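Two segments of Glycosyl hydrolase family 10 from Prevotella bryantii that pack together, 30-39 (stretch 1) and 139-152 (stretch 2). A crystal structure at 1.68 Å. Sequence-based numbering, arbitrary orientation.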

# COMPACT_ATOMS: atom_id res chain seq x y z
N ASN A 30 13.25 -11.09 -1.96
CA ASN A 30 12.38 -9.91 -1.86
C ASN A 30 11.67 -9.57 -3.15
O ASN A 30 10.46 -9.32 -3.17
CB ASN A 30 13.21 -8.69 -1.46
CG ASN A 30 13.29 -8.49 0.02
OD1 ASN A 30 12.34 -8.79 0.75
ND2 ASN A 30 14.42 -7.98 0.48
N TRP A 31 12.45 -9.53 -4.22
CA TRP A 31 11.96 -9.02 -5.48
C TRP A 31 11.17 -10.04 -6.30
O TRP A 31 10.72 -9.72 -7.39
CB TRP A 31 13.14 -8.49 -6.31
CG TRP A 31 14.19 -9.52 -6.62
CD1 TRP A 31 14.13 -10.49 -7.57
CD2 TRP A 31 15.46 -9.67 -5.97
NE1 TRP A 31 15.28 -11.24 -7.55
CE2 TRP A 31 16.11 -10.76 -6.58
CE3 TRP A 31 16.11 -8.98 -4.94
CZ2 TRP A 31 17.39 -11.18 -6.19
CZ3 TRP A 31 17.37 -9.41 -4.55
CH2 TRP A 31 18.00 -10.49 -5.18
N ASP A 32 10.97 -11.25 -5.78
CA ASP A 32 10.24 -12.28 -6.53
C ASP A 32 8.73 -12.08 -6.52
O ASP A 32 8.00 -12.77 -7.23
CB ASP A 32 10.57 -13.68 -5.99
CG ASP A 32 12.01 -14.09 -6.27
OD1 ASP A 32 12.59 -13.58 -7.25
OD2 ASP A 32 12.56 -14.94 -5.53
N ARG A 33 8.27 -11.14 -5.70
CA ARG A 33 6.85 -10.81 -5.65
C ARG A 33 6.77 -9.34 -5.29
O ARG A 33 7.11 -8.97 -4.17
CB ARG A 33 6.11 -11.67 -4.63
CG ARG A 33 4.58 -11.50 -4.63
CD ARG A 33 3.95 -12.16 -3.41
NE ARG A 33 4.00 -13.62 -3.46
CZ ARG A 33 4.62 -14.40 -2.57
NH1 ARG A 33 5.27 -13.87 -1.54
NH2 ARG A 33 4.59 -15.71 -2.71
N GLU A 34 6.37 -8.50 -6.24
CA GLU A 34 6.33 -7.07 -5.99
C GLU A 34 4.97 -6.46 -6.35
O GLU A 34 4.32 -6.88 -7.31
CB GLU A 34 7.45 -6.34 -6.75
CG GLU A 34 8.85 -6.71 -6.27
CD GLU A 34 9.98 -5.92 -6.93
OE1 GLU A 34 9.72 -5.06 -7.79
OE2 GLU A 34 11.16 -6.17 -6.59
N LEU A 35 4.58 -5.48 -5.56
CA LEU A 35 3.39 -4.68 -5.76
C LEU A 35 3.80 -3.21 -5.88
O LEU A 35 4.58 -2.71 -5.07
CB LEU A 35 2.42 -4.88 -4.59
CG LEU A 35 1.17 -3.99 -4.56
CD1 LEU A 35 0.22 -4.38 -5.67
CD2 LEU A 35 0.49 -4.08 -3.19
N TYR A 36 3.26 -2.52 -6.89
CA TYR A 36 3.68 -1.16 -7.20
C TYR A 36 2.55 -0.16 -7.12
O TYR A 36 1.43 -0.45 -7.52
CB TYR A 36 4.22 -1.09 -8.62
CG TYR A 36 5.40 -1.97 -8.90
CD1 TYR A 36 6.38 -2.18 -7.94
CD2 TYR A 36 5.53 -2.58 -10.12
CE1 TYR A 36 7.48 -2.99 -8.22
CE2 TYR A 36 6.61 -3.38 -10.41
CZ TYR A 36 7.58 -3.58 -9.46
OH TYR A 36 8.65 -4.39 -9.77
N VAL A 37 2.86 1.04 -6.65
CA VAL A 37 1.95 2.17 -6.79
C VAL A 37 2.79 3.42 -7.06
O VAL A 37 3.90 3.55 -6.53
CB VAL A 37 1.05 2.34 -5.55
CG1 VAL A 37 1.86 2.78 -4.34
CG2 VAL A 37 -0.10 3.32 -5.84
N ASN A 38 2.30 4.31 -7.92
CA ASN A 38 3.03 5.52 -8.25
C ASN A 38 2.37 6.75 -7.64
O ASN A 38 1.20 7.01 -7.92
CB ASN A 38 3.12 5.71 -9.77
CG ASN A 38 4.16 4.81 -10.43
OD1 ASN A 38 4.49 3.74 -9.92
ND2 ASN A 38 4.68 5.25 -11.57
N PRO A 39 3.12 7.52 -6.82
CA PRO A 39 2.61 8.79 -6.30
C PRO A 39 2.18 9.69 -7.44
O PRO A 39 2.82 9.68 -8.50
CB PRO A 39 3.80 9.37 -5.54
CG PRO A 39 4.59 8.16 -5.14
CD PRO A 39 4.45 7.20 -6.28
N ASP A 139 -7.33 0.01 -9.31
CA ASP A 139 -6.66 0.77 -10.35
C ASP A 139 -5.49 1.57 -9.79
O ASP A 139 -5.62 2.23 -8.77
CB ASP A 139 -7.62 1.72 -11.06
CG ASP A 139 -8.63 1.01 -11.94
OD1 ASP A 139 -8.59 -0.24 -12.02
OD2 ASP A 139 -9.45 1.71 -12.55
N GLY A 140 -4.36 1.52 -10.48
CA GLY A 140 -3.19 2.26 -10.06
C GLY A 140 -2.19 1.38 -9.33
O GLY A 140 -1.04 1.76 -9.12
N TRP A 141 -2.64 0.19 -8.95
CA TRP A 141 -1.77 -0.76 -8.27
C TRP A 141 -1.37 -1.83 -9.26
O TRP A 141 -2.23 -2.50 -9.84
CB TRP A 141 -2.49 -1.35 -7.04
CG TRP A 141 -2.72 -0.31 -5.98
CD1 TRP A 141 -3.72 0.65 -5.95
CD2 TRP A 141 -1.93 -0.09 -4.81
NE1 TRP A 141 -3.58 1.43 -4.83
CE2 TRP A 141 -2.49 1.00 -4.11
CE3 TRP A 141 -0.79 -0.71 -4.28
CZ2 TRP A 141 -1.96 1.48 -2.91
CZ3 TRP A 141 -0.26 -0.23 -3.09
CH2 TRP A 141 -0.86 0.85 -2.41
N THR A 142 -0.07 -1.99 -9.49
CA THR A 142 0.40 -2.92 -10.51
C THR A 142 1.47 -3.89 -10.01
O THR A 142 1.91 -3.83 -8.87
CB THR A 142 0.99 -2.17 -11.73
OG1 THR A 142 2.09 -1.36 -11.32
CG2 THR A 142 -0.09 -1.29 -12.38
N LYS A 143 1.88 -4.78 -10.90
CA LYS A 143 2.91 -5.76 -10.59
C LYS A 143 3.70 -6.06 -11.87
O LYS A 143 3.24 -5.73 -12.96
CB LYS A 143 2.28 -7.03 -10.04
CG LYS A 143 1.44 -7.76 -11.06
CD LYS A 143 0.94 -9.09 -10.54
CE LYS A 143 0.17 -9.83 -11.61
NZ LYS A 143 1.02 -10.13 -12.79
N PRO A 144 4.88 -6.66 -11.73
CA PRO A 144 5.53 -7.15 -12.95
C PRO A 144 4.63 -8.18 -13.62
O PRO A 144 3.99 -8.98 -12.93
CB PRO A 144 6.83 -7.77 -12.45
CG PRO A 144 7.10 -7.07 -11.13
CD PRO A 144 5.73 -6.87 -10.54
N SER A 145 4.56 -8.17 -14.95
CA SER A 145 3.63 -9.05 -15.64
C SER A 145 3.90 -10.53 -15.36
O SER A 145 2.98 -11.35 -15.37
CB SER A 145 3.66 -8.79 -17.15
OG SER A 145 4.94 -9.07 -17.69
N TRP A 146 5.16 -10.86 -15.07
CA TRP A 146 5.53 -12.26 -14.86
C TRP A 146 5.42 -12.73 -13.41
O TRP A 146 5.67 -13.89 -13.12
CB TRP A 146 6.96 -12.50 -15.38
CG TRP A 146 8.01 -11.68 -14.68
CD1 TRP A 146 8.77 -12.07 -13.62
CD2 TRP A 146 8.42 -10.35 -15.02
NE1 TRP A 146 9.63 -11.06 -13.27
CE2 TRP A 146 9.44 -10.00 -14.11
CE3 TRP A 146 8.04 -9.43 -15.99
CZ2 TRP A 146 10.07 -8.75 -14.14
CZ3 TRP A 146 8.67 -8.19 -16.03
CH2 TRP A 146 9.67 -7.87 -15.11
N HIS A 147 5.03 -11.83 -12.50
CA HIS A 147 4.73 -12.25 -11.14
C HIS A 147 3.34 -12.85 -11.10
O HIS A 147 2.36 -12.18 -11.42
CB HIS A 147 4.84 -11.09 -10.16
CG HIS A 147 6.25 -10.68 -9.88
ND1 HIS A 147 6.59 -9.81 -8.87
CD2 HIS A 147 7.41 -11.03 -10.49
CE1 HIS A 147 7.90 -9.65 -8.85
NE2 HIS A 147 8.42 -10.38 -9.83
N GLU A 148 3.25 -14.12 -10.73
CA GLU A 148 2.00 -14.86 -10.85
C GLU A 148 1.19 -14.79 -9.56
O GLU A 148 1.19 -15.72 -8.75
CB GLU A 148 2.28 -16.32 -11.22
CG GLU A 148 3.00 -16.46 -12.56
CD GLU A 148 3.47 -17.88 -12.83
OE1 GLU A 148 2.84 -18.83 -12.31
OE2 GLU A 148 4.47 -18.05 -13.57
N TYR A 149 0.50 -13.67 -9.37
CA TYR A 149 -0.46 -13.53 -8.29
C TYR A 149 -1.54 -12.56 -8.76
O TYR A 149 -1.35 -11.90 -9.79
CB TYR A 149 0.21 -13.05 -7.00
CG TYR A 149 0.66 -11.60 -6.97
CD1 TYR A 149 -0.21 -10.60 -6.55
CD2 TYR A 149 1.96 -11.24 -7.31
CE1 TYR A 149 0.19 -9.27 -6.50
CE2 TYR A 149 2.37 -9.90 -7.26
CZ TYR A 149 1.47 -8.92 -6.85
OH TYR A 149 1.84 -7.60 -6.77
N GLU A 150 -2.65 -12.48 -8.04
CA GLU A 150 -3.73 -11.57 -8.41
C GLU A 150 -3.87 -10.41 -7.44
O GLU A 150 -3.89 -10.61 -6.24
CB GLU A 150 -5.06 -12.31 -8.46
CG GLU A 150 -5.05 -13.64 -9.17
CD GLU A 150 -6.34 -14.40 -8.90
OE1 GLU A 150 -6.26 -15.58 -8.49
OE2 GLU A 150 -7.42 -13.80 -9.09
N ILE A 151 -3.99 -9.21 -7.98
CA ILE A 151 -4.36 -8.04 -7.20
C ILE A 151 -5.88 -7.93 -7.20
O ILE A 151 -6.48 -7.76 -8.27
CB ILE A 151 -3.74 -6.76 -7.77
CG1 ILE A 151 -2.22 -6.89 -7.85
CG2 ILE A 151 -4.15 -5.54 -6.94
CD1 ILE A 151 -1.54 -5.76 -8.60
N LYS A 152 -6.49 -8.05 -6.03
CA LYS A 152 -7.95 -8.04 -5.91
C LYS A 152 -8.40 -6.97 -4.93
O LYS A 152 -7.59 -6.47 -4.15
CB LYS A 152 -8.48 -9.39 -5.43
CG LYS A 152 -8.16 -10.58 -6.34
CD LYS A 152 -8.82 -11.85 -5.82
CE LYS A 152 -10.34 -11.72 -5.77
NZ LYS A 152 -10.95 -11.47 -7.12
O HOH W 1 0.01 4.09 -9.68

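The two stretches lie far apart in sequence and meet along a short antiparallel strand pairing, extended by two aromatic side chains that bond to the backbone. Together they bury 656 Å² of surface, both sides summed.

The pairing centres on Tyr36 and Thr142. Tyr36 N donates to Thr142 O at 2.7 Å, and Thr142 N donates to Tyr36 O at 2.9 Å. Both backbone groups of Tyr36 are therefore satisfied by one residue. Two CA-H...O contacts supplement these bonds: Leu35 CA lies 3.5 Å from Thr142 O, and Trp141 CA lies 3.3 Å from Tyr36 O.

Beyond Val37 the direct bonding gives way to water. Water 1 accepts from Asn38 N at 2.9 Å and donates to Gly140 O at 2.6 Å. It bridges a gap too wide for a direct bond, since Asn38 N and Gly140 O are 4.4 Å apart. Gly140 has phi/psi of 101/-14°, where a CB would be jammed against the carbonyl O of the residue before. Glycine suits this backbone.

At the other end, side chains of stretch 2 satisfy the backbone of Glu34. Glu34 N donates to His147 ND1 at 2.9 Å, so ND1 serves as an acceptor and carries no proton in this bond. Tyr149 OH donates to Glu34 O at 2.6 Å. Both bonds lie near the planes of the rings, as suits a ring nitrogen lone pair and a phenol hydroxyl. The CA-to-CB bonds of His147 and Tyr149 point toward stretch 1. The His147 ring also carries Asp32 C over one face. Trp31 O is 3.4 Å from His147 NE2, but the angle is poor and no hydrogen bond forms.

The backbone of stretch 2 is braced locally. Pro144 to His147 form a type I turn, in which His147 N donates to Pro144 O at 3.1 Å. Lys143 NZ leads away from stretch 1 and donates to His147 O at 2.8 Å and to Pro144 O at 3.2 Å. Its long chain thus ties the turn back to the residue before it.

Side chains fill the two faces of the pairing. On one, Val37 packs over the indole of Trp141, with Val37 CB 3.7 Å from the centroid of the six-membered ring and 7° off its normal. Trp141 NE1 is satisfied elsewhere in the structure. Leu35 CD2 reaches Trp141 CE3 at 3.8 Å, and Leu35 CD1 meets Ile151 CD1 at 3.7 Å. The branched chains of Val37 and Leu35, both buried, suit this place, where they pack against the broad indole.

On the face with Tyr36 and Thr142, Tyr36 CB lies 3.4 Å from Thr142 OG1, and Tyr36 CE2 is 3.6 Å from Pro144 CD. Tyr36 OH donates to Glu34 OE1 at a very short 2.3 Å. The phenol thus combines apolar packing along its ring with a polar end. Glu34 OE1 and OE2 also bond elsewhere in the structure, leaving no carboxylate oxygen of this buried residue unpaired.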